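Uncharacterized conserved protein YndB, AHSA1/START domain (Micromonospora chersina, PDB 6V04) is of unknown function but, as a START/Bet v1-like protein from the dynemicin locus, probably takes part in making that enediyne, perhaps in a cyclase/aromatase-like role. Local coordinates at residues V92-T97 / T103-D108; V214-A219 / H260-T265; V227-G232 / R236-S241. All coordinates share one frame; numbering follows the deposited sequence. Where two conformers were deposited one is given.

Interaction 1: V92-T97 / T103-D108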
ATOM      1  N   VAL A  92     -13.615  -1.050   6.204  1.00 25.58           N
ATOM      2  CA  VAL A  92     -13.063   0.083   6.935  1.00 22.97           C
ATOM      3  C   VAL A  92     -14.206   0.921   7.488  1.00 28.22           C
ATOM      4  O   VAL A  92     -15.211   1.151   6.806  1.00 30.21           O
ATOM      5  CB  VAL A  92     -12.121   0.932   6.049  1.00 23.30           C
ATOM      6  CG1 VAL A  92     -11.486   2.060   6.847  1.00 26.43           C
ATOM      7  CG2 VAL A  92     -11.024   0.043   5.439  1.00 25.96           C
ATOM      8  N   GLY A  93     -14.059   1.363   8.732  1.00 25.59           N
ATOM      9  CA  GLY A  93     -15.016   2.287   9.312  1.00 25.83           C
ATOM     10  C   GLY A  93     -14.322   3.454   9.980  1.00 27.61           C
ATOM     11  O   GLY A  93     -13.320   3.260  10.672  1.00 29.40           O
ATOM     12  N   TRP A  94     -14.807   4.675   9.737  1.00 25.00           N
ATOM     13  CA  TRP A  94     -14.351   5.873  10.432  1.00 26.73           C
ATOM     14  C   TRP A  94     -15.550   6.414  11.193  1.00 30.42           C
ATOM     15  O   TRP A  94     -16.530   6.839  10.576  1.00 30.28           O
ATOM     16  CB  TRP A  94     -13.826   6.931   9.460  1.00 26.18           C
ATOM     17  CG  TRP A  94     -12.580   6.604   8.716  1.00 26.89           C
ATOM     18  CD1 TRP A  94     -11.796   5.492   8.837  1.00 26.48           C
ATOM     19  CD2 TRP A  94     -11.964   7.427   7.717  1.00 27.70           C
ATOM     20  NE1 TRP A  94     -10.722   5.582   7.968  1.00 27.81           N
ATOM     21  CE2 TRP A  94     -10.814   6.756   7.272  1.00 27.76           C
ATOM     22  CE3 TRP A  94     -12.283   8.673   7.156  1.00 29.59           C
ATOM     23  CZ2 TRP A  94      -9.979   7.281   6.289  1.00 26.36           C
ATOM     24  CZ3 TRP A  94     -11.449   9.192   6.181  1.00 28.68           C
ATOM     25  CH2 TRP A  94     -10.313   8.496   5.762  1.00 29.86           C
ATOM     26  N   THR A  95     -15.489   6.381  12.522  1.00 29.81           N
ATOM     27  CA  THR A  95     -16.634   6.714  13.362  1.00 29.02           C
ATOM     28  C   THR A  95     -16.258   7.837  14.315  1.00 28.87           C
ATOM     29  O   THR A  95     -15.223   7.764  14.985  1.00 31.31           O
ATOM     30  CB  THR A  95     -17.111   5.485  14.138  1.00 30.91           C
ATOM     31  OG1 THR A  95     -17.322   4.407  13.216  1.00 31.06           O
ATOM     32  CG2 THR A  95     -18.403   5.782  14.914  1.00 32.90           C
ATOM     33  N   LEU A  96     -17.093   8.872  14.362  1.00 29.90           N
ATOM     34  CA  LEU A  96     -16.871  10.027  15.221  1.00 33.18           C
ATOM     35  C   LEU A  96     -17.777   9.959  16.435  1.00 33.85           C
ATOM     36  O   LEU A  96     -18.985   9.734  16.303  1.00 35.78           O
ATOM     37  CB  LEU A  96     -17.156  11.332  14.488  1.00 34.06           C
ATOM     38  CG  LEU A  96     -16.239  11.643  13.315  1.00 32.60           C
ATOM     39  CD1 LEU A  96     -16.540  13.034  12.810  1.00 39.84           C
ATOM     40  CD2 LEU A  96     -14.774  11.494  13.705  1.00 36.54           C
ATOM     41  N   THR A  97     -17.201  10.204  17.604  1.00 34.76           N
ATOM     42  CA  THR A  97     -17.967  10.365  18.828  1.00 36.44           C
ATOM     43  C   THR A  97     -17.569  11.680  19.476  1.00 41.54           C
ATOM     44  O   THR A  97     -16.378  11.941  19.686  1.00 40.28           O
ATOM     45  CB  THR A  97     -17.746   9.189  19.781  1.00 46.20           C
ATOM     46  OG1 THR A  97     -16.366   9.095  20.140  1.00 48.52           O
ATOM     47  CG2 THR A  97     -18.157   7.892  19.110  1.00 42.74           C
ATOM     48  N   THR A 103     -13.268  15.443  20.359  1.00 41.76           N
ATOM     49  CA  THR A 103     -13.881  14.510  19.429  1.00 38.37           C
ATOM     50  C   THR A 103     -12.975  13.300  19.285  1.00 38.01           C
ATOM     51  O   THR A 103     -11.755  13.441  19.181  1.00 40.18           O
ATOM     52  CB  THR A 103     -14.094  15.155  18.054  1.00 42.15           C
ATOM     53  OG1 THR A 103     -15.070  16.200  18.160  1.00 46.75           O
ATOM     54  CG2 THR A 103     -14.576  14.111  17.040  1.00 43.47           C
ATOM     55  N   THR A 104     -13.564  12.106  19.289  1.00 39.29           N
ATOM     56  CA  THR A 104     -12.800  10.892  19.056  1.00 38.28           C
ATOM     57  C   THR A 104     -13.144  10.335  17.686  1.00 31.45           C
ATOM     58  O   THR A 104     -14.323  10.187  17.350  1.00 35.52           O
ATOM     59  CB  THR A 104     -13.076   9.843  20.131  1.00 44.34           C
ATOM     60  OG1 THR A 104     -12.702  10.358  21.415  1.00 43.83           O
ATOM     61  CG2 THR A 104     -12.289   8.574  19.844  1.00 40.19           C
ATOM     62  N   LEU A 105     -12.114  10.018  16.908  1.00 34.14           N
ATOM     63  CA  LEU A 105     -12.263   9.263  15.674  1.00 33.37           C
ATOM     64  C   LEU A 105     -11.784   7.843  15.935  1.00 29.89           C
ATOM     65  O   LEU A 105     -10.651   7.640  16.380  1.00 32.46           O
ATOM     66  CB  LEU A 105     -11.465   9.896  14.533  1.00 31.06           C
ATOM     67  CG  LEU A 105     -11.243   9.029  13.291  1.00 29.26           C
ATOM     68  CD1 LEU A 105     -12.531   8.837  12.552  1.00 35.76           C
ATOM     69  CD2 LEU A 105     -10.195   9.663  12.376  1.00 32.48           C
ATOM     70  N   THR A 106     -12.643   6.868  15.659  1.00 29.66           N
ATOM     71  CA  THR A 106     -12.308   5.458  15.781  1.00 30.18           C
ATOM     72  C   THR A 106     -12.242   4.849  14.389  1.00 27.72           C
ATOM     73  O   THR A 106     -13.206   4.947  13.623  1.00 31.29           O
ATOM     74  CB  THR A 106     -13.352   4.722  16.630  1.00 29.35           C
ATOM     75  OG1 THR A 106     -13.442   5.333  17.920  1.00 31.47           O
ATOM     76  CG2 THR A 106     -12.991   3.248  16.798  1.00 29.74           C
ATOM     77  N   VAL A 107     -11.113   4.219  14.071  1.00 28.70           N
ATOM     78  CA  VAL A 107     -10.911   3.547  12.794  1.00 25.35           C
ATOM     79  C   VAL A 107     -10.948   2.048  13.023  1.00 27.38           C
ATOM     80  O   VAL A 107     -10.200   1.525  13.858  1.00 28.50           O
ATOM     81  CB  VAL A 107      -9.578   3.935  12.141  1.00 28.78           C
ATOM     82  CG1 VAL A 107      -9.393   3.141  10.844  1.00 27.17           C
ATOM     83  CG2 VAL A 107      -9.522   5.436  11.882  1.00 29.71           C
ATOM     84  N   ASP A 108     -11.817   1.366  12.281  1.00 25.89           N
ATOM     85  CA  ASP A 108     -11.870  -0.086  12.206  1.00 25.53           C
ATOM     86  C   ASP A 108     -11.385  -0.533  10.835  1.00 25.18           C
ATOM     87  O   ASP A 108     -11.798   0.032   9.821  1.00 28.98           O
ATOM     88  CB  ASP A 108     -13.298  -0.594  12.393  1.00 26.83           C
ATOM     89  CG  ASP A 108     -13.844  -0.339  13.773  1.00 29.20           C
ATOM     90  OD1 ASP A 108     -13.235  -0.812  14.750  1.00 29.42           O
ATOM     91  OD2 ASP A 108     -14.902   0.321  13.868  1.00 28.38           O
TER
HETATM   92  O   HOH W   1     -15.127   2.964  13.134  1.00 29.86           O
HETATM   93  O   HOH W   2     -15.317   7.216  17.861  1.00 30.64           O
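Trp-94 and Val-107 lie side by side across an antiparallel beta hairpin, their side chains pointing the same way, with Trp-94 CD1 3.8 Å from Val-107 CG2. Leu-105 CD1 continues this apolar row: it is 3.9 Å from Trp-94 CB and 3.7 Å from Leu-96 CD2, the two leucines slanting past one another. The indole is brought alongside Val-107 because its CG stands anti to the carbonyl carbon (chi1 -67°). The Trp-94, Leu-96, Leu-105 and Val-107 face looks inward in this START/Bet v1-like fold: Leu-105 and Val-107 meet helix 116-139, and the Trp-94 ring also meets Trp-126 of that helix and, edge-to-face, Phe-79 and Phe-41. Replacing Trp-94 by an alanine would probably leave a gap beside Val-107 and Leu-105 and deprive Phe-79, Phe-41 and Trp-126 of their common ring partner.

Six backbone bonds position the row, as reciprocal pairs at Gly-93/Asp-108, Thr-95/Thr-106 and Thr-97/Thr-104. The straightest is Thr-104 N to Thr-97 O, with 178° at the hydrogen; the segment directions differ by 161°.

The reverse face is polar and bridged by water. One water accepts from Thr-95 OG1 at 2.6 Å and donates to Thr-106 O and Asp-108 OD2, while OD1 of that carboxylate is taken by Trp-13 NE1. A second water, 2.7 Å from Thr-106 OG1, donates to Thr-95 O. It also hydrogen-bonds Thr-97 OG1, which itself packs 3.4 Å from Thr-104 CB.

Interaction 2: V214-A219 / H260-T265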
ATOM      1  N   VAL A 214      18.176  -5.099  -6.016  1.00 22.67           N
ATOM      2  CA  VAL A 214      18.185  -4.355  -7.276  1.00 20.37           C
ATOM      3  C   VAL A 214      19.093  -3.145  -7.115  1.00 22.10           C
ATOM      4  O   VAL A 214      18.866  -2.290  -6.247  1.00 23.14           O
ATOM      5  CB  VAL A 214      16.771  -3.946  -7.706  1.00 21.65           C
ATOM      6  CG1 VAL A 214      16.831  -3.204  -9.038  1.00 24.12           C
ATOM      7  CG2 VAL A 214      15.878  -5.163  -7.823  1.00 24.50           C
ATOM      8  N   GLU A 215      20.123  -3.084  -7.953  1.00 23.30           N
ATOM      9  CA  GLU A 215      21.057  -1.972  -7.951  1.00 24.18           C
ATOM     10  C   GLU A 215      20.427  -0.787  -8.659  1.00 24.04           C
ATOM     11  O   GLU A 215      19.722  -0.958  -9.655  1.00 25.71           O
ATOM     12  CB  GLU A 215      22.347  -2.345  -8.674  1.00 28.29           C
ATOM     13  CG  GLU A 215      23.121  -3.481  -8.087  1.00 28.88           C
ATOM     14  CD  GLU A 215      24.432  -3.720  -8.822  1.00 37.49           C
ATOM     15  OE1 GLU A 215      24.686  -3.033  -9.839  1.00 38.55           O
ATOM     16  OE2 GLU A 215      25.199  -4.596  -8.382  1.00 43.30           O
ATOM     17  N   ILE A 216      20.721   0.409  -8.164  1.00 23.86           N
ATOM     18  CA  ILE A 216      20.226   1.657  -8.729  1.00 23.33           C
ATOM     19  C   ILE A 216      21.423   2.463  -9.227  1.00 23.39           C
ATOM     20  O   ILE A 216      22.311   2.791  -8.436  1.00 24.99           O
ATOM     21  CB  ILE A 216      19.429   2.463  -7.691  1.00 23.40           C
ATOM     22  CG1 ILE A 216      18.290   1.603  -7.101  1.00 23.95           C
ATOM     23  CG2 ILE A 216      18.912   3.749  -8.308  1.00 27.18           C
ATOM     24  CD1 ILE A 216      17.254   1.141  -8.126  1.00 23.12           C
ATOM     25  N   PRO A 217      21.495   2.806 -10.513  1.00 26.80           N
ATOM     26  CA  PRO A 217      22.619   3.613 -11.002  1.00 28.58           C
ATOM     27  C   PRO A 217      22.789   4.892 -10.197  1.00 28.58           C
ATOM     28  O   PRO A 217      21.838   5.654  -9.987  1.00 32.13           O
ATOM     29  CB  PRO A 217      22.238   3.900 -12.457  1.00 30.40           C
ATOM     30  CG  PRO A 217      21.317   2.788 -12.834  1.00 30.44           C
ATOM     31  CD  PRO A 217      20.543   2.493 -11.593  1.00 28.07           C
ATOM     32  N   GLY A 218      24.013   5.111  -9.722  1.00 30.39           N
ATOM     33  CA  GLY A 218      24.362   6.311  -8.996  1.00 31.60           C
ATOM     34  C   GLY A 218      24.228   6.210  -7.492  1.00 28.93           C
ATOM     35  O   GLY A 218      24.701   7.108  -6.784  1.00 32.28           O
ATOM     36  N   ALA A 219      23.615   5.145  -6.983  1.00 28.47           N
ATOM     37  CA  ALA A 219      23.185   5.082  -5.593  1.00 28.80           C
ATOM     38  C   ALA A 219      24.276   4.555  -4.671  1.00 32.04           C
ATOM     39  O   ALA A 219      25.145   3.783  -5.081  1.00 35.31           O
ATOM     40  CB  ALA A 219      21.956   4.196  -5.478  1.00 26.84           C
ATOM     41  N   HIS A 260       8.124   5.584  -7.006  1.00 21.46           N
ATOM     42  CA  HIS A 260       6.853   5.609  -7.720  1.00 19.80           C
ATOM     43  C   HIS A 260       6.859   4.642  -8.906  1.00 23.32           C
ATOM     44  O   HIS A 260       5.918   3.859  -9.093  1.00 22.60           O
ATOM     45  CB  HIS A 260       6.579   7.051  -8.153  1.00 21.00           C
ATOM     46  CG  HIS A 260       5.173   7.323  -8.574  1.00 21.96           C
ATOM     47  ND1 HIS A 260       4.555   8.528  -8.328  1.00 24.25           N
ATOM     48  CD2 HIS A 260       4.266   6.559  -9.229  1.00 23.98           C
ATOM     49  CE1 HIS A 260       3.332   8.503  -8.827  1.00 27.03           C
ATOM     50  NE2 HIS A 260       3.135   7.323  -9.384  1.00 25.03           N
ATOM     51  N   ARG A 261       7.919   4.669  -9.711  1.00 22.44           N
ATOM     52  CA  ARG A 261       7.972   3.802 -10.884  1.00 22.79           C
ATOM     53  C   ARG A 261       8.024   2.333 -10.491  1.00 21.20           C
ATOM     54  O   ARG A 261       7.373   1.490 -11.123  1.00 22.53           O
ATOM     55  CB  ARG A 261       9.180   4.152 -11.739  1.00 24.40           C
ATOM     56  CG  ARG A 261       9.133   5.550 -12.346  1.00 27.72           C
ATOM     57  CD  ARG A 261      10.423   5.862 -13.089  1.00 27.49           C
ATOM     58  NE  ARG A 261      10.592   4.971 -14.237  1.00 27.48           N
ATOM     59  CZ  ARG A 261      11.734   4.403 -14.614  1.00 29.01           C
ATOM     60  NH1 ARG A 261      12.869   4.625 -13.958  1.00 37.26           N
ATOM     61  NH2 ARG A 261      11.745   3.623 -15.681  1.00 27.90           N
ATOM     62  N   PHE A 262       8.822   1.999  -9.479  1.00 21.25           N
ATOM     63  CA  PHE A 262       8.862   0.615  -9.025  1.00 21.27           C
ATOM     64  C   PHE A 262       7.543   0.201  -8.393  1.00 21.22           C
ATOM     65  O   PHE A 262       7.133  -0.956  -8.542  1.00 21.72           O
ATOM     66  CB  PHE A 262      10.025   0.415  -8.057  1.00 20.06           C
ATOM     67  CG  PHE A 262      11.340   0.122  -8.734  1.00 20.57           C
ATOM     68  CD1 PHE A 262      12.118   1.146  -9.249  1.00 20.96           C
ATOM     69  CD2 PHE A 262      11.811  -1.173  -8.844  1.00 21.90           C
ATOM     70  CE1 PHE A 262      13.336   0.878  -9.854  1.00 22.71           C
ATOM     71  CE2 PHE A 262      13.031  -1.445  -9.441  1.00 22.93           C
ATOM     72  CZ  PHE A 262      13.795  -0.421  -9.954  1.00 21.71           C
ATOM     73  N   ALA A 263       6.838   1.114  -7.712  1.00 20.47           N
ATOM     74  CA  ALA A 263       5.532   0.741  -7.158  1.00 20.26           C
ATOM     75  C   ALA A 263       4.556   0.354  -8.262  1.00 22.16           C
ATOM     76  O   ALA A 263       3.788  -0.611  -8.123  1.00 22.33           O
ATOM     77  CB  ALA A 263       4.968   1.887  -6.319  1.00 22.12           C
ATOM     78  N   ALA A 264       4.554   1.104  -9.362  1.00 20.78           N
ATOM     79  CA  ALA A 264       3.680   0.764 -10.476  1.00 21.67           C
ATOM     80  C   ALA A 264       4.086  -0.567 -11.085  1.00 23.53           C
ATOM     81  O   ALA A 264       3.231  -1.344 -11.535  1.00 23.01           O
ATOM     82  CB  ALA A 264       3.735   1.874 -11.519  1.00 24.40           C
ATOM     83  N   THR A 265       5.391  -0.843 -11.119  1.00 21.74           N
ATOM     84  CA  THR A 265       5.871  -2.113 -11.654  1.00 21.74           C
ATOM     85  C   THR A 265       5.397  -3.270 -10.789  1.00 22.42           C
ATOM     86  O   THR A 265       4.930  -4.294 -11.305  1.00 23.01           O
ATOM     87  CB  THR A 265       7.392  -2.092 -11.750  1.00 22.30           C
ATOM     88  OG1 THR A 265       7.771  -1.110 -12.719  1.00 27.03           O
ATOM     89  CG2 THR A 265       7.952  -3.423 -12.198  1.00 24.05           C
TER
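The phenyl ring of Phe-262 meets Val-214 and Ile-216 with its outer end, and both aliphatic side chains reach it obliquely. Val-214 CG1 is 4.2 Å from Phe-262 CE2, and Ile-216 CD1 lies at the same separation, 4.2 Å, from Phe-262 CZ. The two methyls are themselves neighbours, Val-214 CG1 being 4.5 Å from Ile-216 CD1, so the end of the ring abuts a pair of adjoining groups. Around the same phenyl, Phe-197 packs edge-to-face, and the rings of His-242 and Trp-245 also meet it.

The two branched residues arrive differently. Val-214, at the end of strand 209-214, directs its CA-CB bond at the helix. Ile-216 does not, and its delta methyl is carried toward the phenyl by two successive turns of the chain, with chi1 at -55° and chi2 at -62°. The evidence for pure van der Waals contact is consistent: no hydrogen bond crosses between the segments, the distances are relaxed rather than tight, and only 88 Å² is buried, all of it by three buried residues.

From Ile-216 to Ala-219 the backbone makes a type II beta turn, closed by Ala-219 N to Ile-216 O at 3.1 Å, with Gly-218 at positive phi; past Ile-216, its residues take no part in the contact with the helix. Polar groups flank the apolar patch and are held elsewhere: Arg-261 forms a salt bridge with Asp-190 and hydrogen-bonds Pro-194 O, while Glu-215 pairs with Arg-200.

Phe-262 thus packs a long C-terminal helix, 252-277, against the end of strand 209-214 and the loop that follows it in a curved antiparallel sheet, the arrangement characteristic of the helix-grip fold of START/Bet v1-like domains.

Interaction 3: V227-G232 / R236-S241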
ATOM      1  N   VAL A 227       9.867 -11.338  -1.404  1.00 24.73           N
ATOM      2  CA  VAL A 227       8.582 -11.841  -1.874  1.00 24.10           C
ATOM      3  C   VAL A 227       8.281 -13.115  -1.091  1.00 25.05           C
ATOM      4  O   VAL A 227       9.162 -13.963  -0.917  1.00 25.08           O
ATOM      5  CB  VAL A 227       8.618 -12.131  -3.386  1.00 25.61           C
ATOM      6  CG1 VAL A 227       7.266 -12.639  -3.879  1.00 27.61           C
ATOM      7  CG2 VAL A 227       9.030 -10.894  -4.156  1.00 25.94           C
ATOM      8  N   ARG A 228       7.054 -13.246  -0.609  1.00 24.47           N
ATOM      9  CA  ARG A 228       6.690 -14.402   0.192  1.00 24.91           C
ATOM     10  C   ARG A 228       5.278 -14.830  -0.154  1.00 24.63           C
ATOM     11  O   ARG A 228       4.466 -14.029  -0.613  1.00 25.71           O
ATOM     12  CB  ARG A 228       6.797 -14.093   1.690  1.00 27.77           C
ATOM     13  CG  ARG A 228       8.063 -13.346   2.065  1.00 54.01           C
ATOM     14  CD  ARG A 228       8.486 -13.579   3.506  1.00 71.99           C
ATOM     15  NE  ARG A 228       9.430 -12.556   3.953  1.00 87.93           N
ATOM     16  CZ  ARG A 228      10.672 -12.420   3.493  1.00 94.59           C
ATOM     17  NH1 ARG A 228      11.142 -13.234   2.555  1.00 94.43           N
ATOM     18  NH2 ARG A 228      11.449 -11.454   3.966  1.00 95.26           N
ATOM     19  N   THR A 229       4.990 -16.105   0.080  1.00 27.20           N
ATOM     20  CA  THR A 229       3.627 -16.605   0.008  1.00 29.07           C
ATOM     21  C   THR A 229       3.252 -17.205   1.355  1.00 29.27           C
ATOM     22  O   THR A 229       4.061 -17.871   2.003  1.00 31.27           O
ATOM     23  CB  THR A 229       3.467 -17.639  -1.113  1.00 29.28           C
ATOM     24  OG1 THR A 229       4.494 -18.632  -1.008  1.00 31.44           O
ATOM     25  CG2 THR A 229       3.532 -16.972  -2.459  1.00 31.20           C
ATOM     26  N   GLU A 230       2.032 -16.917   1.794  1.00 26.87           N
ATOM     27  CA  GLU A 230       1.505 -17.445   3.044  1.00 27.37           C
ATOM     28  C   GLU A 230       0.225 -18.204   2.731  1.00 27.86           C
ATOM     29  O   GLU A 230      -0.710 -17.611   2.161  1.00 31.18           O
ATOM     30  CB  GLU A 230       1.231 -16.329   4.055  1.00 30.16           C
ATOM     31  CG  GLU A 230       0.602 -16.850   5.331  1.00 35.19           C
ATOM     32  CD  GLU A 230       0.687 -15.880   6.496  1.00 55.60           C
ATOM     33  OE1 GLU A 230       1.609 -15.039   6.515  1.00 67.01           O
ATOM     34  OE2 GLU A 230      -0.175 -15.963   7.397  1.00 65.82           O
ATOM     35  N   PRO A 231       0.113 -19.483   3.069  1.00 30.32           N
ATOM     36  CA  PRO A 231      -1.107 -20.218   2.738  1.00 30.98           C
ATOM     37  C   PRO A 231      -2.247 -19.865   3.676  1.00 32.11           C
ATOM     38  O   PRO A 231      -2.040 -19.459   4.823  1.00 34.42           O
ATOM     39  CB  PRO A 231      -0.695 -21.687   2.889  1.00 39.71           C
ATOM     40  CG  PRO A 231       0.482 -21.677   3.791  1.00 44.48           C
ATOM     41  CD  PRO A 231       1.150 -20.346   3.664  1.00 32.69           C
ATOM     42  N   GLY A 232      -3.462 -20.019   3.158  1.00 33.57           N
ATOM     43  CA  GLY A 232      -4.654 -19.775   3.946  1.00 34.80           C
ATOM     44  C   GLY A 232      -5.867 -20.424   3.322  1.00 37.53           C
ATOM     45  O   GLY A 232      -5.871 -20.766   2.137  1.00 36.62           O
ATOM     46  N   ARG A 236      -3.772 -18.285  -1.205  1.00 33.89           N
ATOM     47  CA  ARG A 236      -2.375 -18.021  -0.888  1.00 29.36           C
ATOM     48  C   ARG A 236      -2.126 -16.533  -1.046  1.00 30.00           C
ATOM     49  O   ARG A 236      -2.404 -15.970  -2.107  1.00 33.71           O
ATOM     50  CB  ARG A 236      -1.421 -18.791  -1.806  1.00 32.88           C
ATOM     51  CG  ARG A 236      -1.210 -20.235  -1.400  1.00 58.98           C
ATOM     52  CD  ARG A 236      -0.054 -20.854  -2.165  1.00 67.37           C
ATOM     53  NE  ARG A 236      -0.486 -21.446  -3.425  1.00 67.12           N
ATOM     54  CZ  ARG A 236      -1.035 -22.651  -3.529  1.00 73.90           C
ATOM     55  NH1 ARG A 236      -1.233 -23.393  -2.447  1.00 78.03           N
ATOM     56  NH2 ARG A 236      -1.397 -23.111  -4.718  1.00 75.89           N
ATOM     57  N   THR A 237      -1.609 -15.894  -0.005  1.00 27.99           N
ATOM     58  CA  THR A 237      -1.317 -14.469  -0.092  1.00 25.87           C
ATOM     59  C   THR A 237       0.104 -14.293  -0.599  1.00 26.17           C
ATOM     60  O   THR A 237       1.065 -14.711   0.055  1.00 26.58           O
ATOM     61  CB  THR A 237      -1.497 -13.769   1.251  1.00 26.11           C
ATOM     62  OG1 THR A 237      -2.851 -13.908   1.681  1.00 28.47           O
ATOM     63  CG2 THR A 237      -1.162 -12.289   1.126  1.00 25.34           C
ATOM     64  N   LEU A 238       0.232 -13.690  -1.779  1.00 26.34           N
ATOM     65  CA  LEU A 238       1.514 -13.327  -2.355  1.00 27.67           C
ATOM     66  C   LEU A 238       1.804 -11.887  -1.973  1.00 23.93           C
ATOM     67  O   LEU A 238       1.019 -10.994  -2.298  1.00 24.41           O
ATOM     68  CB  LEU A 238       1.448 -13.484  -3.867  1.00 26.14           C
ATOM     69  CG  LEU A 238       2.635 -12.924  -4.633  1.00 24.74           C
ATOM     70  CD1 LEU A 238       3.896 -13.682  -4.286  1.00 26.64           C
ATOM     71  CD2 LEU A 238       2.364 -12.980  -6.134  1.00 29.39           C
ATOM     72  N   SER A 239       2.903 -11.664  -1.263  0.55 23.14           N
ATOM     73  CA  SER A 239       3.255 -10.336  -0.784  0.55 24.82           C
ATOM     74  C   SER A 239       4.654  -9.959  -1.251  0.55 23.30           C
ATOM     75  O   SER A 239       5.538 -10.812  -1.410  0.55 23.99           O
ATOM     76  CB  SER A 239       3.179 -10.248   0.743  0.55 27.01           C
ATOM     77  OG  SER A 239       4.166 -11.050   1.369  0.55 27.51           O
ATOM     78  N   VAL A 240       4.848  -8.665  -1.466  1.00 24.03           N
ATOM     79  CA  VAL A 240       6.141  -8.119  -1.846  1.00 23.17           C
ATOM     80  C   VAL A 240       6.477  -6.972  -0.914  1.00 22.14           C
ATOM     81  O   VAL A 240       5.594  -6.230  -0.473  1.00 22.35           O
ATOM     82  CB  VAL A 240       6.183  -7.649  -3.313  1.00 24.05           C
ATOM     83  CG1 VAL A 240       5.131  -6.588  -3.581  1.00 26.21           C
ATOM     84  CG2 VAL A 240       7.584  -7.112  -3.640  1.00 31.17           C
ATOM     85  N   SER A 241       7.763  -6.854  -0.590  1.00 23.64           N
ATOM     86  CA  SER A 241       8.325  -5.689   0.081  1.00 24.79           C
ATOM     87  C   SER A 241       9.577  -5.291  -0.678  1.00 22.99           C
ATOM     88  O   SER A 241      10.434  -6.142  -0.939  1.00 26.23           O
ATOM     89  CB  SER A 241       8.677  -6.005   1.530  1.00 29.88           C
ATOM     90  OG  SER A 241       9.332  -4.913   2.159  1.00 34.59           O
TER
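Val-227 places CG1 (chi1 -179°), and Leu-238 its CG (chi1 170°), anti to the backbone nitrogen. These settings bring the side chains together at an angle, Val-227 CG1 lying 3.6 Å from Leu-238 CD1. The same leucine methyl is 3.8 Å from Thr-229 CG2, so a single branch of Leu-238 touches two residues of the facing strand. Val-227 uses its other branch on its direct partner, CG2 standing 4.1 Å from Val-240 CG2. Leu-238 CD1 also passes over the backbone, 3.7 Å from Arg-228 O.

Val-227, Leu-238 and Val-240 lie on one face of the sheet with Thr-229. Helix 252-277 packs on the first three, Trp-266 meeting Val-227 and Val-240, and Leu-270 and Ala-273 meeting Leu-238, while Thr-229 touches His-163. The two segments form a beta hairpin, strands 223-230 and 236-243, within the seven-stranded antiparallel sheet of a helix-grip domain. Its register follows from the bridges: Val-227/Val-240 and Thr-229/Leu-238 are non-hydrogen-bonded pairs, whereas Arg-228/Ser-239 and Glu-230/Thr-237 are hydrogen-bonded ones. In the first of the latter, Ser-239 N reaches Arg-228 O at 2.9 Å and 173° at the hydrogen, and Arg-228 N returns a bond to Ser-239 O. Glu-230 N and Thr-237 N make the second reciprocal pair, Thr-237 N lying 2.9 Å from Glu-230 O.

Arg-228 and Glu-230 start from the opposite face to Val-227, and the ends of both lead away from the partner strand. Thr-237, also on that face, is buried, and its OG1 is hydrogen-bonded to Arg-234 in the connecting loop. Where pairing ends, the side chain of Arg-236 lies beside Pro-231, its CG 4.1 Å from Pro-231 CA.

Overall arrangement
Interactions 1 and 3 are both hairpins, equivalent in strand order within two separate seven-stranded antiparallel sheets; their centres lie 30 Å apart and they do not touch. Each combines backbone pairing with one apolar face under a helix, 116-139 or 252-277, and a more polar face behind, which in interaction 1 carries bridging waters. Both hairpins are only partly buried, their outer faces reaching the surface. Interaction 2 differs: small, fully buried and purely apolar, it has no bonds across it. It shares helix 252-277 with the surroundings of interaction 3, although their nearest atoms are about 8 Å apart: Phe-262 serves interaction 2, while Trp-266 and Leu-270, further along, cover the hairpin.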